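Local structure of NRPS (Penicillium fellutanum, 6NKI) at residues 242-245 and 249-252. The protein belongs to the nonribosomal peptide synthetases and carries a Rossmann-type dinucleotide-binding domain of the male sterility family, which holds NADPH dihydro-nicotinamide-adenine-dinucleotide phosphate. Sequence-based numbering, arbitrary orientation.
Sequences VANG and LWRV. With NDP (NADPH dihydro-nicotinamide-adenine-dinucleotide phosphate), chain B.
Ala243 lays its methyl group over one face of the five-membered ring of the Trp250 indole, a CH-pi contact. The pair joins the loop that follows strand 233-235 to the first turn of helix 248-259, in the smaller part of the fold built on the mixed sheet 233-235, 270-275 and 316-318, which faces the nicotinamide end of the NADPH bound to the Rossmann core. On the opposite face of the indole, Leu249 contributes CD2, offset toward the rim, so that the ring lies between a methyl from the loop and one from its own helix. Helix 389-410, through Val399, Asn402 and Leu406, and Ile326 of helix 319-330 add to the burial of the indole.

Asn244 meets the same ring differently. Its OD1 comes in at the edge, in the ring plane, 3.5 Å from Trp250 CD1, and the amide stands nearly upright to the indole, the two planes 82° apart. With chi1 at 63°, CG sits between the backbone N and the carbonyl carbon, and the amide reaches the ligand with its other branch: ND2 donates a hydrogen bond to the carboxamide oxygen O7N of NDP, 2.7 Å long and bent to 142° at the hydrogen. The side chain thus touches the buried tryptophan and the nicotinamide carboxamide at once.

Farther along, Arg251 runs extended from CG to NE past the backbone of Gly245, and its NH2 is hydrogen-bonded to the carbonyl oxygen of Pro358. Its contact with the loop is a loose one, Arg251 CG lying 3.9 Å from Gly245 O.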
loop_
_atom_site.group_PDB
_atom_site.type_symbol
_atom_site.label_atom_id
_atom_site.label_comp_id
_atom_site.label_asym_id
_atom_site.label_seq_id
_atom_site.Cartn_x
_atom_site.Cartn_y
_atom_site.Cartn_z
ATOM N N VAL A 242 -8.445 5.155 -13.033
ATOM C CA VAL A 242 -8.645 5.460 -14.446
ATOM C C VAL A 242 -7.281 5.340 -15.113
ATOM O O VAL A 242 -6.379 6.141 -14.839
ATOM C CB VAL A 242 -9.243 6.853 -14.681
ATOM C CG1 VAL A 242 -9.197 7.187 -16.162
ATOM C CG2 VAL A 242 -10.679 6.899 -14.184
ATOM N N ALA A 243 -7.120 4.331 -15.960
ATOM C CA ALA A 243 -5.842 4.109 -16.613
ATOM C C ALA A 243 -5.566 5.246 -17.583
ATOM O O ALA A 243 -6.410 5.563 -18.428
ATOM C CB ALA A 243 -5.856 2.769 -17.343
ATOM N N ASN A 244 -4.403 5.878 -17.421
ATOM C CA ASN A 244 -4.057 7.017 -18.305
ATOM C C ASN A 244 -3.999 6.462 -19.730
ATOM O O ASN A 244 -3.301 5.462 -19.943
ATOM C CB ASN A 244 -2.801 7.737 -17.811
ATOM C CG ASN A 244 -1.579 6.854 -17.833
ATOM O OD1 ASN A 244 -1.703 5.645 -17.988
ATOM N ND2 ASN A 244 -0.406 7.446 -17.688
ATOM N N GLY A 245 -4.633 7.163 -20.669
ATOM C CA GLY A 245 -4.787 6.720 -22.066
ATOM C C GLY A 245 -3.493 6.568 -22.844
ATOM O O GLY A 245 -3.521 5.854 -23.854
ATOM N N LEU A 249 1.767 0.594 -20.954
ATOM C CA LEU A 249 1.124 -0.558 -20.336
ATOM C C LEU A 249 -0.300 -0.725 -20.854
ATOM O O LEU A 249 -0.653 -1.762 -21.425
ATOM C CB LEU A 249 1.140 -0.386 -18.807
ATOM C CG LEU A 249 0.739 -1.592 -17.976
ATOM C CD1 LEU A 249 1.802 -2.678 -18.103
ATOM C CD2 LEU A 249 0.480 -1.215 -16.516
ATOM N N TRP A 250 -1.122 0.316 -20.695
ATOM C CA TRP A 250 -2.535 0.191 -21.020
ATOM C C TRP A 250 -2.787 0.164 -22.520
ATOM O O TRP A 250 -3.844 -0.310 -22.953
ATOM C CB TRP A 250 -3.330 1.318 -20.382
ATOM C CG TRP A 250 -3.199 1.292 -18.931
ATOM C CD1 TRP A 250 -2.632 2.247 -18.138
ATOM C CD2 TRP A 250 -3.536 0.204 -18.072
ATOM N NE1 TRP A 250 -2.655 1.850 -16.827
ATOM C CE2 TRP A 250 -3.193 0.593 -16.757
ATOM C CE3 TRP A 250 -4.115 -1.051 -18.283
ATOM C CZ2 TRP A 250 -3.401 -0.222 -15.669
ATOM C CZ3 TRP A 250 -4.322 -1.856 -17.201
ATOM C CH2 TRP A 250 -3.972 -1.437 -15.899
ATOM N N ARG A 251 -1.860 0.711 -23.314
ATOM C CA ARG A 251 -1.969 0.620 -24.763
ATOM C C ARG A 251 -1.808 -0.829 -25.230
ATOM O O ARG A 251 -2.482 -1.265 -26.165
ATOM C CB ARG A 251 -0.928 1.535 -25.419
ATOM C CG ARG A 251 -1.241 3.056 -25.432
ATOM C CD ARG A 251 -0.005 3.855 -25.920
ATOM N NE ARG A 251 -0.222 5.304 -25.961
ATOM C CZ ARG A 251 -0.416 6.028 -27.062
ATOM N NH1 ARG A 251 -0.608 7.335 -26.957
ATOM N NH2 ARG A 251 -0.371 5.474 -28.271
ATOM N N VAL A 252 -0.934 -1.593 -24.562
ATOM C CA VAL A 252 -0.796 -3.025 -24.835
ATOM C C VAL A 252 -1.999 -3.795 -24.297
ATOM O O VAL A 252 -2.444 -4.778 -24.894
ATOM C CB VAL A 252 0.519 -3.557 -24.235
ATOM C CG1 VAL A 252 0.616 -5.066 -24.380
ATOM C CG2 VAL A 252 1.694 -2.889 -24.898
HETATM P PA NDP B . 3.621 13.078 -20.261
HETATM O O1A NDP B . 4.640 12.384 -21.117
HETATM O O2A NDP B . 2.734 14.128 -20.877
HETATM O O5B NDP B . 4.256 13.659 -18.812
HETATM C C5B NDP B . 5.454 14.297 -19.084
HETATM C C4B NDP B . 5.478 15.651 -18.371
HETATM O O4B NDP B . 6.602 16.409 -18.895
HETATM C C3B NDP B . 4.181 16.408 -18.611
HETATM O O3B NDP B . 3.870 17.127 -17.465
HETATM C C2B NDP B . 4.531 17.442 -19.741
HETATM O O2B NDP B . 3.844 18.615 -19.674
HETATM C C1B NDP B . 6.086 17.657 -19.406
HETATM N N9A NDP B . 6.886 18.069 -20.615
HETATM C C8A NDP B . 7.144 17.344 -21.802
HETATM N N7A NDP B . 7.911 18.028 -22.691
HETATM C C5A NDP B . 8.158 19.260 -22.045
HETATM C C6A NDP B . 8.885 20.408 -22.430
HETATM N N6A NDP B . 9.524 20.471 -23.650
HETATM N N1A NDP B . 8.976 21.500 -21.612
HETATM C C2A NDP B . 8.317 21.386 -20.416
HETATM N N3A NDP B . 7.603 20.382 -19.907
HETATM C C4A NDP B . 7.530 19.299 -20.758
HETATM O O3 NDP B . 2.585 11.859 -19.743
HETATM P PN NDP B . 3.399 10.505 -19.399
HETATM O O1N NDP B . 2.497 9.548 -18.721
HETATM O O2N NDP B . 4.260 10.065 -20.565
HETATM O O5D NDP B . 4.688 10.779 -18.101
HETATM C C5D NDP B . 4.175 11.306 -16.873
HETATM C C4D NDP B . 4.896 10.669 -15.586
HETATM O O4D NDP B . 4.613 9.267 -15.481
HETATM C C3D NDP B . 6.446 10.799 -15.648
HETATM O O3D NDP B . 6.890 11.545 -14.530
HETATM C C2D NDP B . 7.027 9.358 -15.595
HETATM O O2D NDP B . 8.010 9.182 -14.591
HETATM C C1D NDP B . 5.840 8.524 -15.194
HETATM N N1N NDP B . 5.665 7.212 -15.981
HETATM C C2N NDP B . 4.375 6.781 -16.069
HETATM C C3N NDP B . 4.022 5.679 -16.747
HETATM C C7N NDP B . 2.610 5.417 -16.601
HETATM O O7N NDP B . 1.711 6.253 -16.627
HETATM N N7N NDP B . 2.320 4.131 -16.276
HETATM C C4N NDP B . 5.024 4.810 -17.523
HETATM C C5N NDP B . 6.437 5.248 -17.258
HETATM C C6N NDP B . 6.721 6.373 -16.537
HETATM P P2B NDP B . 2.442 18.758 -20.909
HETATM O O1X NDP B . 1.841 20.047 -20.440
HETATM O O2X NDP B . 3.165 18.774 -22.260
HETATM O O3X NDP B . 1.736 17.494 -20.531
#